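Local atomic coordinates of class II aldolase/adducin domain protein (Pseudomonas syringae pv. phaseolicola 1448A, PDB entry 3OCR), a protein that is of unproven specific function but belongs to the class II aldolase/adducin family, so it may be a lyase, or possibly bind actin filaments. Residues Val36-Ala41 and Val197-Ala202; Ser59-Gly64 and Asp121-Leu126; Asp141-Ile146 and Asn214-Ala219; His149-Ser154 and Glu233-Val238. One frame throughout, in Å; residues are numbered along the deposited sequence.

Interactions 1 and 2 form one continuous piece of core: their centres are about 9 Å apart, and helix 199-219 rests through Val199 on Ala124, so that helix pair and strand pair share an interface. Interactions 3 and 4 make a second cluster with centres about 13 Å apart, joined where Leu144 and Pro145 meet Ser150 and Ile151; both touch the second subunit. The clusters do not touch: the centres of interactions 1 and 3 are about 26 Å apart, and the nearest atoms of interactions 1 and 4 about 8 Å. Helix 199-219 spans this gap, its first turn packing in interaction 1 and its last residues in interaction 3. Helix 232-243, next in the chain, brings its own residues into interaction 4.

Interaction 1 (Val36-Ala41 and Val197-Ala202); sequences VKLAAA and VSVEHA
Val199, in the first turn of helix 199-219, pushes into the side of helix 29-47 and carries the tight half of this contact. Its CG1, anti to the backbone N, reaches the methyl CB of Ala41 at 3.8 Å and lies 3.6 Å from the carbonyl oxygen of Lys37, an atom already occupied in the helix by Ala41 N. Its other branch, CG2, is a looser neighbour of Leu38 CD1 at 4.4 Å. The partly exposed side is polar and less well joined. Lys37 and Glu200 cross obliquely, and the bend of Glu200 at chi2 (96°) lays its carboxylate along the lysine methylenes, Glu200 OE2 coming within 3.1 Å of Lys37 CE. Lys37 then turns at chi4 (75°), leaving Lys37 NZ 4.4 Å from Glu200 OE2, too far for a salt bridge, although the opposite charges probably still attract. Ser198 is the N-cap of the second helix, its OG accepting from His201 N at 2.9 Å. Beneath the pair, Leu38 and Ala41 touch Phe58, and Val199 touches Ala60 and Ala124, an arrangement in keeping with the helix layer that covers one face of the central sheet in the α/β class II aldolase fold.

Interaction 2 (Ser59-Gly64 and Asp121-Leu126); sequences SARVPG and DLQAVL
Strands 59-61 and 124-126 run antiparallel, their axes 4.7 Å apart at closest approach and 173° between their directions. They are the two middle neighbours in the mixed sheet at the heart of the class II aldolase fold. Ser59 and Val125 form a hydrogen-bonded pair, with Ser59 N to Val125 O at 2.9 Å, nearly straight, and Val125 N returning to Ser59 O at the same length. Ala60 and Ala124 make the non-hydrogen-bonded pair that follows, and Arg61 N closes the series on Gln123 O at 2.8 Å. On the other side of the second strand Gln123 and Ala124 both face Gly196, a classic beta bulge.

The small methyls of Ala60 and Ala124 share one face of the sheet, where Val199 of helix 199-219 rests on them. Ser59 and Val125 occupy the other face, beneath helix 110-118. Ser59 OG, in the crowded position between the backbone N and carbonyl carbon, lies 3.7 Å from Val125 CB and is hydrogen-bonded to His116 and His112, which settle this buried hydroxyl. Farther along, the side chains of Arg61 and Gln123 run side by side in the same direction. The glutamine, bent at chi2 (-63°), brings its amide end alongside CB and CD of the extended arginine, the amide and guanidinium planes 46° apart. Arg61 NH2 forms a salt bridge with Glu67. The loop after the strand curls round to the arginine's tip, where Arg61 NH1 at 2.9 Å and Arg61 NH2 at 3.3 Å both hold the single carbonyl oxygen of Gly64, end-on.

Interaction 3 (Asp141-Ile146 and Asn214-Ala219); sequences DGLLPI and NIQIAA
The carboxamide of Gln216 has Leu144 over one face, CG and CD1 of the leucine lying across it with Leu144 CD1 4.0 Å from Gln216 CD, while its two polar atoms reach the backbone of the loop 141-146. Gln216 NE2 donates to Gly142 O at 3.0 Å, close to the amide plane, and Gln216 OE1 accepts a nearly straight bond (174°) from Leu144 N at 2.8 Å, the N-H coming from above the carbonyl plane. The side chain gets there because it is extended, with CG anti to the backbone N (chi1 179°). The amide thus engages the loop at a carbonyl and an N-H two residues apart, much as a neighbouring strand would, and this ties the loop between helices 131-137 and 148-151 of the class II aldolase fold to the end of helix 199-219. Both ends of the buried amide are doubly engaged. Gln216 NE2 also bonds Gln139 of its own chain, and a water donates to Gln216 OE1 at 2.8 Å and also to Leu144 O. Leu143 CD1 approaches the same oxygen, 3.6 Å from Gln216 OE1, so that apolar carbon lies close beside this oxygen as well. Pro145 next centres an inverse gamma turn, after which Ile146, its CG1 in the crowded position, sends CD1 against Ala219 CB at 3.9 Å. Here the second subunit closes in: its Asn189 bonds Ile146 O, and Gln139 of that subunit bonds Ala219 O.

Interaction 4 (His149-Ser154 and Glu233-Val238); sequences HSIAFS and EVIAKV
This is an apolar contact, partly buried, in which the short helix 148-151 and the turn after it lean on one side of helix 232-243 toward the periphery of the chain. Ile151 does most of the work. Its CG2, anti to the backbone N, sits between two residues of the facing helix, 3.5 Å from Ile235 CD1, tighter than usual van der Waals contact, and 3.6 Å from Val238 CB. Both partners cross Ile151 at about a right angle, and Ile235 CD1 also brushes Ile151 CG1 and CD1. Val238 CG1, anti to its backbone N, continues to Ala152 CA at 3.8 Å. A type I turn from Ile151 to Ser154, with Ser154 N bonded to Ile151 O at 2.9 Å, brings the serine back over helix 232-243. There Ser154 OG lies 3.4 Å from Ile235 CG2, its polar need met by Glu239. Pro145 also touches both Ile151 and Ile235, and Gly164 of the second subunit packs on Val238, so the seam runs into the subunit interface. Ile235 and Val238, three residues apart, offer one apolar helix stripe to the short helix and its turn, plain helix-to-turn packing that fastens helix 232-243, next in the chain after helix 199-219, to the edge of the class II aldolase domain.

Interaction 1 (Val36-Ala41 and Val197-Ala202)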
loop_
_atom_site.group_PDB
_atom_site.type_symbol
_atom_site.label_atom_id
_atom_site.label_comp_id
_atom_site.label_asym_id
_atom_site.label_seq_id
_atom_site.Cartn_x
_atom_site.Cartn_y
_atom_site.Cartn_z
ATOM N N VAL A 36 11.871 -8.787 27.441
ATOM C CA VAL A 36 10.468 -8.539 27.124
ATOM C C VAL A 36 10.348 -7.327 26.191
ATOM O O VAL A 36 9.678 -7.406 25.160
ATOM C CB VAL A 36 9.634 -8.362 28.405
ATOM C CG1 VAL A 36 8.278 -7.764 28.095
ATOM C CG2 VAL A 36 9.473 -9.715 29.137
ATOM N N LYS A 37 11.002 -6.226 26.559
ATOM C CA LYS A 37 11.030 -4.983 25.747
ATOM C C LYS A 37 11.615 -5.163 24.352
ATOM O O LYS A 37 11.035 -4.682 23.376
ATOM C CB LYS A 37 11.755 -3.844 26.492
ATOM C CG LYS A 37 10.896 -3.187 27.586
ATOM C CD LYS A 37 11.701 -2.324 28.550
ATOM C CE LYS A 37 10.756 -1.567 29.517
ATOM N NZ LYS A 37 10.160 -2.433 30.584
ATOM N N LEU A 38 12.752 -5.850 24.247
ATOM C CA LEU A 38 13.376 -6.097 22.929
ATOM C C LEU A 38 12.509 -7.025 22.065
ATOM O O LEU A 38 12.374 -6.784 20.870
ATOM C CB LEU A 38 14.814 -6.655 23.069
ATOM C CG LEU A 38 15.599 -6.827 21.781
ATOM C CD1 LEU A 38 15.844 -5.461 21.118
ATOM C CD2 LEU A 38 16.936 -7.562 22.033
ATOM N N ALA A 39 11.880 -8.046 22.676
ATOM C CA ALA A 39 10.952 -8.895 21.938
ATOM C C ALA A 39 9.737 -8.122 21.405
ATOM O O ALA A 39 9.319 -8.321 20.251
ATOM C CB ALA A 39 10.476 -10.148 22.812
ATOM N N ALA A 40 9.193 -7.221 22.227
ATOM C CA ALA A 40 8.108 -6.355 21.802
ATOM C C ALA A 40 8.565 -5.491 20.646
ATOM O O ALA A 40 7.797 -5.251 19.717
ATOM C CB ALA A 40 7.651 -5.472 22.943
ATOM N N ALA A 41 9.807 -5.027 20.697
ATOM C CA ALA A 41 10.341 -4.173 19.612
ATOM C C ALA A 41 10.405 -4.958 18.288
ATOM O O ALA A 41 9.973 -4.457 17.246
ATOM C CB ALA A 41 11.672 -3.640 19.978
ATOM N N VAL A 197 18.754 5.331 24.743
ATOM C CA VAL A 197 19.174 5.087 26.116
ATOM C C VAL A 197 18.358 3.909 26.665
ATOM O O VAL A 197 18.598 3.428 27.771
ATOM C CB VAL A 197 18.984 6.342 27.005
ATOM C CG1 VAL A 197 19.772 7.545 26.432
ATOM C CG2 VAL A 197 17.507 6.685 27.155
ATOM N N SER A 198 17.386 3.464 25.866
ATOM C CA SER A 198 16.540 2.323 26.210
ATOM C C SER A 198 15.982 1.813 24.891
ATOM O O SER A 198 16.087 2.498 23.871
ATOM C CB SER A 198 15.393 2.778 27.116
ATOM O OG SER A 198 14.548 3.694 26.432
ATOM N N VAL A 199 15.394 0.622 24.912
ATOM C CA VAL A 199 14.664 0.081 23.764
ATOM C C VAL A 199 13.523 1.045 23.373
ATOM O O VAL A 199 13.314 1.334 22.198
ATOM C CB VAL A 199 14.102 -1.343 24.082
ATOM C CG1 VAL A 199 13.106 -1.800 23.010
ATOM C CG2 VAL A 199 15.250 -2.356 24.233
ATOM N N GLU A 200 12.839 1.583 24.373
ATOM C CA GLU A 200 11.705 2.492 24.153
ATOM C C GLU A 200 12.158 3.759 23.410
ATOM O O GLU A 200 11.522 4.199 22.451
ATOM C CB GLU A 200 11.048 2.870 25.470
ATOM C CG GLU A 200 10.600 1.664 26.344
ATOM C CD GLU A 200 11.612 1.277 27.415
ATOM O OE1 GLU A 200 12.737 0.852 27.078
ATOM O OE2 GLU A 200 11.261 1.370 28.606
ATOM N N HIS A 201 13.249 4.341 23.876
ATOM C CA HIS A 201 13.783 5.552 23.239
ATOM C C HIS A 201 14.205 5.301 21.770
ATOM O O HIS A 201 13.892 6.107 20.872
ATOM C CB HIS A 201 14.940 6.103 24.093
ATOM C CG HIS A 201 15.605 7.309 23.499
ATOM N ND1 HIS A 201 16.951 7.565 23.657
ATOM C CD2 HIS A 201 15.115 8.318 22.738
ATOM C CE1 HIS A 201 17.262 8.685 23.016
ATOM N NE2 HIS A 201 16.164 9.155 22.443
ATOM N N ALA A 202 14.929 4.198 21.536
ATOM C CA ALA A 202 15.369 3.805 20.203
ATOM C C ALA A 202 14.187 3.576 19.267
ATOM O O ALA A 202 14.193 4.006 18.119
ATOM C CB ALA A 202 16.292 2.545 20.267
#

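Interaction 2 (Ser59-Gly64 and Asp121-Leu126)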
loop_
_atom_site.group_PDB
_atom_site.type_symbol
_atom_site.label_atom_id
_atom_site.label_comp_id
_atom_site.label_asym_id
_atom_site.label_seq_id
_atom_site.Cartn_x
_atom_site.Cartn_y
_atom_site.Cartn_z
ATOM N N SER A 59 19.433 -4.796 18.766
ATOM C CA SER A 59 20.184 -5.272 19.948
ATOM C C SER A 59 19.898 -4.394 21.169
ATOM O O SER A 59 19.571 -3.210 21.014
ATOM C CB SER A 59 21.690 -5.307 19.665
ATOM O OG SER A 59 22.163 -4.015 19.342
ATOM N N ALA A 60 20.009 -4.985 22.362
ATOM C CA ALA A 60 19.933 -4.266 23.635
ATOM C C ALA A 60 21.006 -4.761 24.599
ATOM O O ALA A 60 21.265 -5.963 24.674
ATOM C CB ALA A 60 18.554 -4.469 24.280
ATOM N N ARG A 61 21.591 -3.847 25.364
ATOM C CA ARG A 61 22.472 -4.232 26.438
ATOM C C ARG A 61 21.684 -4.855 27.600
ATOM O O ARG A 61 20.626 -4.354 27.984
ATOM C CB ARG A 61 23.307 -3.059 26.939
ATOM C CG ARG A 61 24.428 -3.568 27.900
ATOM C CD ARG A 61 25.171 -2.457 28.516
ATOM N NE ARG A 61 26.403 -2.876 29.215
ATOM C CZ ARG A 61 26.465 -3.329 30.469
ATOM N NH1 ARG A 61 25.367 -3.512 31.193
ATOM N NH2 ARG A 61 27.645 -3.629 31.001
ATOM N N VAL A 62 22.197 -5.961 28.122
ATOM C CA VAL A 62 21.677 -6.585 29.340
ATOM C C VAL A 62 22.160 -5.734 30.521
ATOM O O VAL A 62 23.367 -5.549 30.689
ATOM C CB VAL A 62 22.180 -8.040 29.479
ATOM C CG1 VAL A 62 21.731 -8.669 30.827
ATOM C CG2 VAL A 62 21.717 -8.896 28.308
ATOM N N PRO A 63 21.229 -5.172 31.323
ATOM C CA PRO A 63 21.696 -4.370 32.451
ATOM C C PRO A 63 22.453 -5.229 33.446
ATOM O O PRO A 63 22.035 -6.350 33.732
ATOM C CB PRO A 63 20.401 -3.828 33.077
ATOM C CG PRO A 63 19.402 -3.878 31.997
ATOM C CD PRO A 63 19.772 -5.071 31.139
ATOM N N GLY A 64 23.568 -4.712 33.947
ATOM C CA GLY A 64 24.401 -5.433 34.905
ATOM C C GLY A 64 25.877 -5.148 34.686
ATOM O O GLY A 64 26.228 -4.301 33.865
ATOM N N ASP A 121 26.494 4.696 26.394
ATOM C CA ASP A 121 25.213 5.330 26.695
ATOM C C ASP A 121 24.041 4.702 25.924
ATOM O O ASP A 121 22.890 4.711 26.390
ATOM C CB ASP A 121 25.301 6.836 26.424
ATOM C CG ASP A 121 25.753 7.160 25.002
ATOM O OD1 ASP A 121 26.894 6.804 24.632
ATOM O OD2 ASP A 121 24.966 7.787 24.259
ATOM N N LEU A 122 24.329 4.144 24.751
ATOM C CA LEU A 122 23.271 3.567 23.920
ATOM C C LEU A 122 22.991 2.136 24.371
ATOM O O LEU A 122 23.814 1.239 24.182
ATOM C CB LEU A 122 23.590 3.672 22.432
ATOM C CG LEU A 122 23.855 5.098 21.906
ATOM C CD1 LEU A 122 24.294 5.041 20.445
ATOM C CD2 LEU A 122 22.630 6.054 22.073
ATOM N N GLN A 123 21.848 1.950 25.022
ATOM C CA GLN A 123 21.450 0.654 25.541
ATOM C C GLN A 123 20.717 -0.170 24.465
ATOM O O GLN A 123 20.424 -1.358 24.671
ATOM C CB GLN A 123 20.543 0.830 26.744
ATOM C CG GLN A 123 21.179 1.634 27.920
ATOM C CD GLN A 123 22.389 0.960 28.502
ATOM O OE1 GLN A 123 23.495 1.508 28.443
ATOM N NE2 GLN A 123 22.208 -0.248 29.052
ATOM N N ALA A 124 20.413 0.453 23.330
ATOM C CA ALA A 124 19.716 -0.260 22.252
ATOM C C ALA A 124 20.134 0.289 20.920
ATOM O O ALA A 124 20.302 1.499 20.794
ATOM C CB ALA A 124 18.219 -0.168 22.407
ATOM N N VAL A 125 20.319 -0.609 19.946
ATOM C CA VAL A 125 20.707 -0.207 18.587
ATOM C C VAL A 125 19.819 -0.955 17.594
ATOM O O VAL A 125 19.800 -2.196 17.571
ATOM C CB VAL A 125 22.206 -0.470 18.289
ATOM C CG1 VAL A 125 22.571 -0.058 16.826
ATOM C CG2 VAL A 125 23.107 0.277 19.307
ATOM N N LEU A 126 19.083 -0.192 16.798
ATOM C CA LEU A 126 18.157 -0.727 15.808
ATOM C C LEU A 126 18.606 -0.454 14.401
ATOM O O LEU A 126 18.983 0.671 14.059
ATOM C CB LEU A 126 16.789 -0.090 16.003
ATOM C CG LEU A 126 16.227 -0.050 17.437
ATOM C CD1 LEU A 126 14.879 0.662 17.470
ATOM C CD2 LEU A 126 16.128 -1.424 18.075
#

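Interaction 3 (Asp141-Ile146 and Asn214-Ala219)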
loop_
_atom_site.group_PDB
_atom_site.type_symbol
_atom_site.label_atom_id
_atom_site.label_comp_id
_atom_site.label_asym_id
_atom_site.label_seq_id
_atom_site.Cartn_x
_atom_site.Cartn_y
_atom_site.Cartn_z
ATOM N N ASP A 141 20.693 14.403 -1.077
ATOM C CA ASP A 141 20.403 15.313 0.014
ATOM C C ASP A 141 19.752 14.594 1.194
ATOM O O ASP A 141 19.359 15.228 2.173
ATOM C CB ASP A 141 19.505 16.438 -0.479
ATOM C CG ASP A 141 20.217 17.375 -1.476
ATOM O OD1 ASP A 141 21.457 17.481 -1.425
ATOM O OD2 ASP A 141 19.523 17.999 -2.301
ATOM N N GLY A 142 19.618 13.281 1.109
ATOM C CA GLY A 142 19.090 12.514 2.238
ATOM C C GLY A 142 17.771 13.073 2.727
ATOM O O GLY A 142 16.913 13.434 1.928
ATOM N N LEU A 143 17.596 13.142 4.043
ATOM C CA LEU A 143 16.300 13.529 4.613
ATOM C C LEU A 143 16.106 15.037 4.560
ATOM O O LEU A 143 16.834 15.779 5.191
ATOM C CB LEU A 143 16.158 13.011 6.051
ATOM C CG LEU A 143 14.814 13.224 6.749
ATOM C CD1 LEU A 143 13.725 12.280 6.262
ATOM C CD2 LEU A 143 14.984 13.127 8.273
ATOM N N LEU A 144 15.079 15.463 3.826
ATOM C CA LEU A 144 14.822 16.872 3.550
ATOM C C LEU A 144 14.009 17.525 4.693
ATOM O O LEU A 144 13.205 16.843 5.339
ATOM C CB LEU A 144 14.090 16.983 2.195
ATOM C CG LEU A 144 14.817 16.425 0.947
ATOM C CD1 LEU A 144 13.860 16.365 -0.250
ATOM C CD2 LEU A 144 16.019 17.276 0.566
ATOM N N PRO A 145 14.224 18.832 4.958
ATOM C CA PRO A 145 13.427 19.501 5.997
ATOM C C PRO A 145 12.082 20.062 5.440
ATOM O O PRO A 145 11.925 21.268 5.278
ATOM C CB PRO A 145 14.360 20.609 6.477
ATOM C CG PRO A 145 15.171 20.993 5.271
ATOM C CD PRO A 145 15.242 19.738 4.379
ATOM N N ILE A 146 11.135 19.186 5.134
ATOM C CA ILE A 146 9.910 19.620 4.398
ATOM C C ILE A 146 8.617 19.218 5.092
ATOM O O ILE A 146 7.518 19.422 4.559
ATOM C CB ILE A 146 9.897 19.129 2.916
ATOM C CG1 ILE A 146 10.232 17.634 2.801
ATOM C CG2 ILE A 146 10.921 19.906 2.097
ATOM C CD1 ILE A 146 9.069 16.718 3.106
ATOM N N ASN A 214 8.533 7.915 4.878
ATOM C CA ASN A 214 7.301 7.684 4.119
ATOM C C ASN A 214 6.781 8.979 3.455
ATOM O O ASN A 214 6.353 9.008 2.284
ATOM C CB ASN A 214 6.157 7.199 5.032
ATOM C CG ASN A 214 6.425 5.871 5.739
ATOM O OD1 ASN A 214 5.916 5.663 6.854
ATOM N ND2 ASN A 214 7.121 4.938 5.081
ATOM N N ILE A 215 6.763 10.033 4.247
ATOM C CA ILE A 215 6.174 11.266 3.869
ATOM C C ILE A 215 7.076 11.868 2.771
ATOM O O ILE A 215 6.570 12.430 1.803
ATOM C CB ILE A 215 6.138 12.260 5.084
ATOM C CG1 ILE A 215 5.033 11.903 6.076
ATOM C CG2 ILE A 215 5.981 13.698 4.579
ATOM C CD1 ILE A 215 5.308 12.473 7.489
ATOM N N GLN A 216 8.385 11.730 2.916
ATOM C CA GLN A 216 9.323 12.376 1.917
ATOM C C GLN A 216 9.146 11.803 0.501
ATOM O O GLN A 216 9.198 12.536 -0.505
ATOM C CB GLN A 216 10.773 12.130 2.286
ATOM C CG GLN A 216 11.779 12.812 1.205
ATOM C CD GLN A 216 13.191 12.962 1.753
ATOM O OE1 GLN A 216 13.381 13.405 2.887
ATOM N NE2 GLN A 216 14.182 12.589 0.963
ATOM N N ILE A 217 9.002 10.483 0.440
ATOM C CA ILE A 217 8.891 9.769 -0.822
ATOM C C ILE A 217 7.620 10.251 -1.560
ATOM O O ILE A 217 7.682 10.550 -2.747
ATOM C CB ILE A 217 8.871 8.221 -0.625
ATOM C CG1 ILE A 217 10.208 7.713 -0.060
ATOM C CG2 ILE A 217 8.574 7.466 -1.972
ATOM C CD1 ILE A 217 11.460 8.340 -0.719
ATOM N N ALA A 218 6.509 10.372 -0.826
ATOM C CA ALA A 218 5.256 10.965 -1.400
ATOM C C ALA A 218 5.444 12.432 -1.813
ATOM O O ALA A 218 5.119 12.826 -2.969
ATOM C CB ALA A 218 4.114 10.837 -0.414
ATOM N N ALA A 219 5.987 13.235 -0.893
ATOM C CA ALA A 219 6.147 14.700 -1.086
ATOM C C ALA A 219 6.890 15.045 -2.355
ATOM O O ALA A 219 6.509 15.980 -3.117
ATOM C CB ALA A 219 6.876 15.333 0.147
HETATM O O HOH W 1 11.577 14.814 4.429
#

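Interaction 4 (His149-Ser154 and Glu233-Val238)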
loop_
_atom_site.group_PDB
_atom_site.type_symbol
_atom_site.label_atom_id
_atom_site.label_comp_id
_atom_site.label_asym_id
_atom_site.label_seq_id
_atom_site.Cartn_x
_atom_site.Cartn_y
_atom_site.Cartn_z
ATOM N N HIS A 149 7.640 16.259 10.743
ATOM C CA HIS A 149 8.267 14.992 11.105
ATOM C C HIS A 149 9.759 14.924 10.747
ATOM O O HIS A 149 10.568 14.457 11.551
ATOM C CB HIS A 149 7.487 13.841 10.463
ATOM C CG HIS A 149 6.051 13.818 10.871
ATOM N ND1 HIS A 149 5.148 14.782 10.461
ATOM C CD2 HIS A 149 5.368 12.981 11.686
ATOM C CE1 HIS A 149 3.965 14.523 10.994
ATOM N NE2 HIS A 149 4.070 13.436 11.737
ATOM N N SER A 150 10.124 15.390 9.551
ATOM C CA SER A 150 11.529 15.410 9.159
ATOM C C SER A 150 12.313 16.544 9.838
ATOM O O SER A 150 13.491 16.359 10.172
ATOM C CB SER A 150 11.683 15.517 7.640
ATOM O OG SER A 150 11.056 16.681 7.156
ATOM N N ILE A 151 11.668 17.709 10.010
ATOM C CA ILE A 151 12.328 18.917 10.546
ATOM C C ILE A 151 12.717 18.674 12.005
ATOM O O ILE A 151 13.749 19.161 12.474
ATOM C CB ILE A 151 11.431 20.195 10.353
ATOM C CG1 ILE A 151 11.281 20.521 8.875
ATOM C CG2 ILE A 151 11.963 21.434 11.101
ATOM C CD1 ILE A 151 10.094 21.502 8.544
ATOM N N ALA A 152 11.918 17.865 12.704
ATOM C CA ALA A 152 12.236 17.451 14.058
ATOM C C ALA A 152 13.587 16.699 14.184
ATOM O O ALA A 152 14.205 16.693 15.256
ATOM C CB ALA A 152 11.068 16.593 14.628
ATOM N N PHE A 153 14.038 16.065 13.096
ATOM C CA PHE A 153 15.376 15.433 13.044
ATOM C C PHE A 153 16.523 16.372 12.637
ATOM O O PHE A 153 17.673 15.938 12.528
ATOM C CB PHE A 153 15.336 14.216 12.101
ATOM C CG PHE A 153 14.656 13.025 12.728
ATOM C CD1 PHE A 153 13.319 12.749 12.462
ATOM C CD2 PHE A 153 15.340 12.236 13.636
ATOM C CE1 PHE A 153 12.677 11.650 13.091
ATOM C CE2 PHE A 153 14.718 11.134 14.248
ATOM C CZ PHE A 153 13.393 10.858 13.964
ATOM N N SER A 154 16.233 17.650 12.416
ATOM C CA SER A 154 17.294 18.547 11.957
ATOM C C SER A 154 18.412 18.608 13.003
ATOM O O SER A 154 18.152 18.837 14.191
ATOM C CB SER A 154 16.745 19.941 11.667
ATOM O OG SER A 154 17.799 20.821 11.288
ATOM N N GLU A 233 15.036 29.862 10.182
ATOM C CA GLU A 233 14.627 30.203 11.549
ATOM C C GLU A 233 13.563 29.239 12.073
ATOM O O GLU A 233 13.596 28.844 13.242
ATOM C CB GLU A 233 14.110 31.636 11.615
ATOM C CG GLU A 233 14.938 32.621 10.793
ATOM C CD GLU A 233 14.500 32.654 9.349
ATOM O OE1 GLU A 233 13.503 33.352 9.061
ATOM O OE2 GLU A 233 15.141 31.981 8.510
ATOM N N VAL A 234 12.633 28.859 11.196
ATOM C CA VAL A 234 11.549 27.934 11.571
ATOM C C VAL A 234 12.104 26.541 11.873
ATOM O O VAL A 234 11.690 25.895 12.842
ATOM C CB VAL A 234 10.444 27.884 10.493
ATOM C CG1 VAL A 234 9.403 26.807 10.824
ATOM C CG2 VAL A 234 9.796 29.258 10.340
ATOM N N ILE A 235 13.038 26.086 11.036
ATOM C CA ILE A 235 13.754 24.817 11.258
ATOM C C ILE A 235 14.450 24.892 12.622
ATOM O O ILE A 235 14.279 23.993 13.467
ATOM C CB ILE A 235 14.800 24.531 10.123
ATOM C CG1 ILE A 235 14.145 24.498 8.730
ATOM C CG2 ILE A 235 15.654 23.275 10.408
ATOM C CD1 ILE A 235 13.011 23.619 8.639
ATOM N N ALA A 236 15.184 25.983 12.832
ATOM C CA ALA A 236 15.893 26.244 14.109
ATOM C C ALA A 236 14.996 26.185 15.341
ATOM O O ALA A 236 15.364 25.562 16.337
ATOM C CB ALA A 236 16.606 27.562 14.068
ATOM N N LYS A 237 13.832 26.823 15.252
ATOM C CA LYS A 237 12.804 26.743 16.292
ATOM C C LYS A 237 12.390 25.295 16.593
ATOM O O LYS A 237 12.300 24.904 17.751
ATOM C CB LYS A 237 11.585 27.619 15.926
ATOM C CG LYS A 237 10.435 27.639 16.980
ATOM C CD LYS A 237 9.611 28.966 16.986
ATOM C CE LYS A 237 8.130 28.793 17.486
ATOM N NZ LYS A 237 7.220 27.858 16.625
ATOM N N VAL A 238 12.131 24.505 15.555
ATOM C CA VAL A 238 11.724 23.120 15.759
ATOM C C VAL A 238 12.846 22.317 16.424
ATOM O O VAL A 238 12.580 21.430 17.271
ATOM C CB VAL A 238 11.219 22.472 14.460
ATOM C CG1 VAL A 238 10.947 20.956 14.661
ATOM C CG2 VAL A 238 9.938 23.177 13.989
#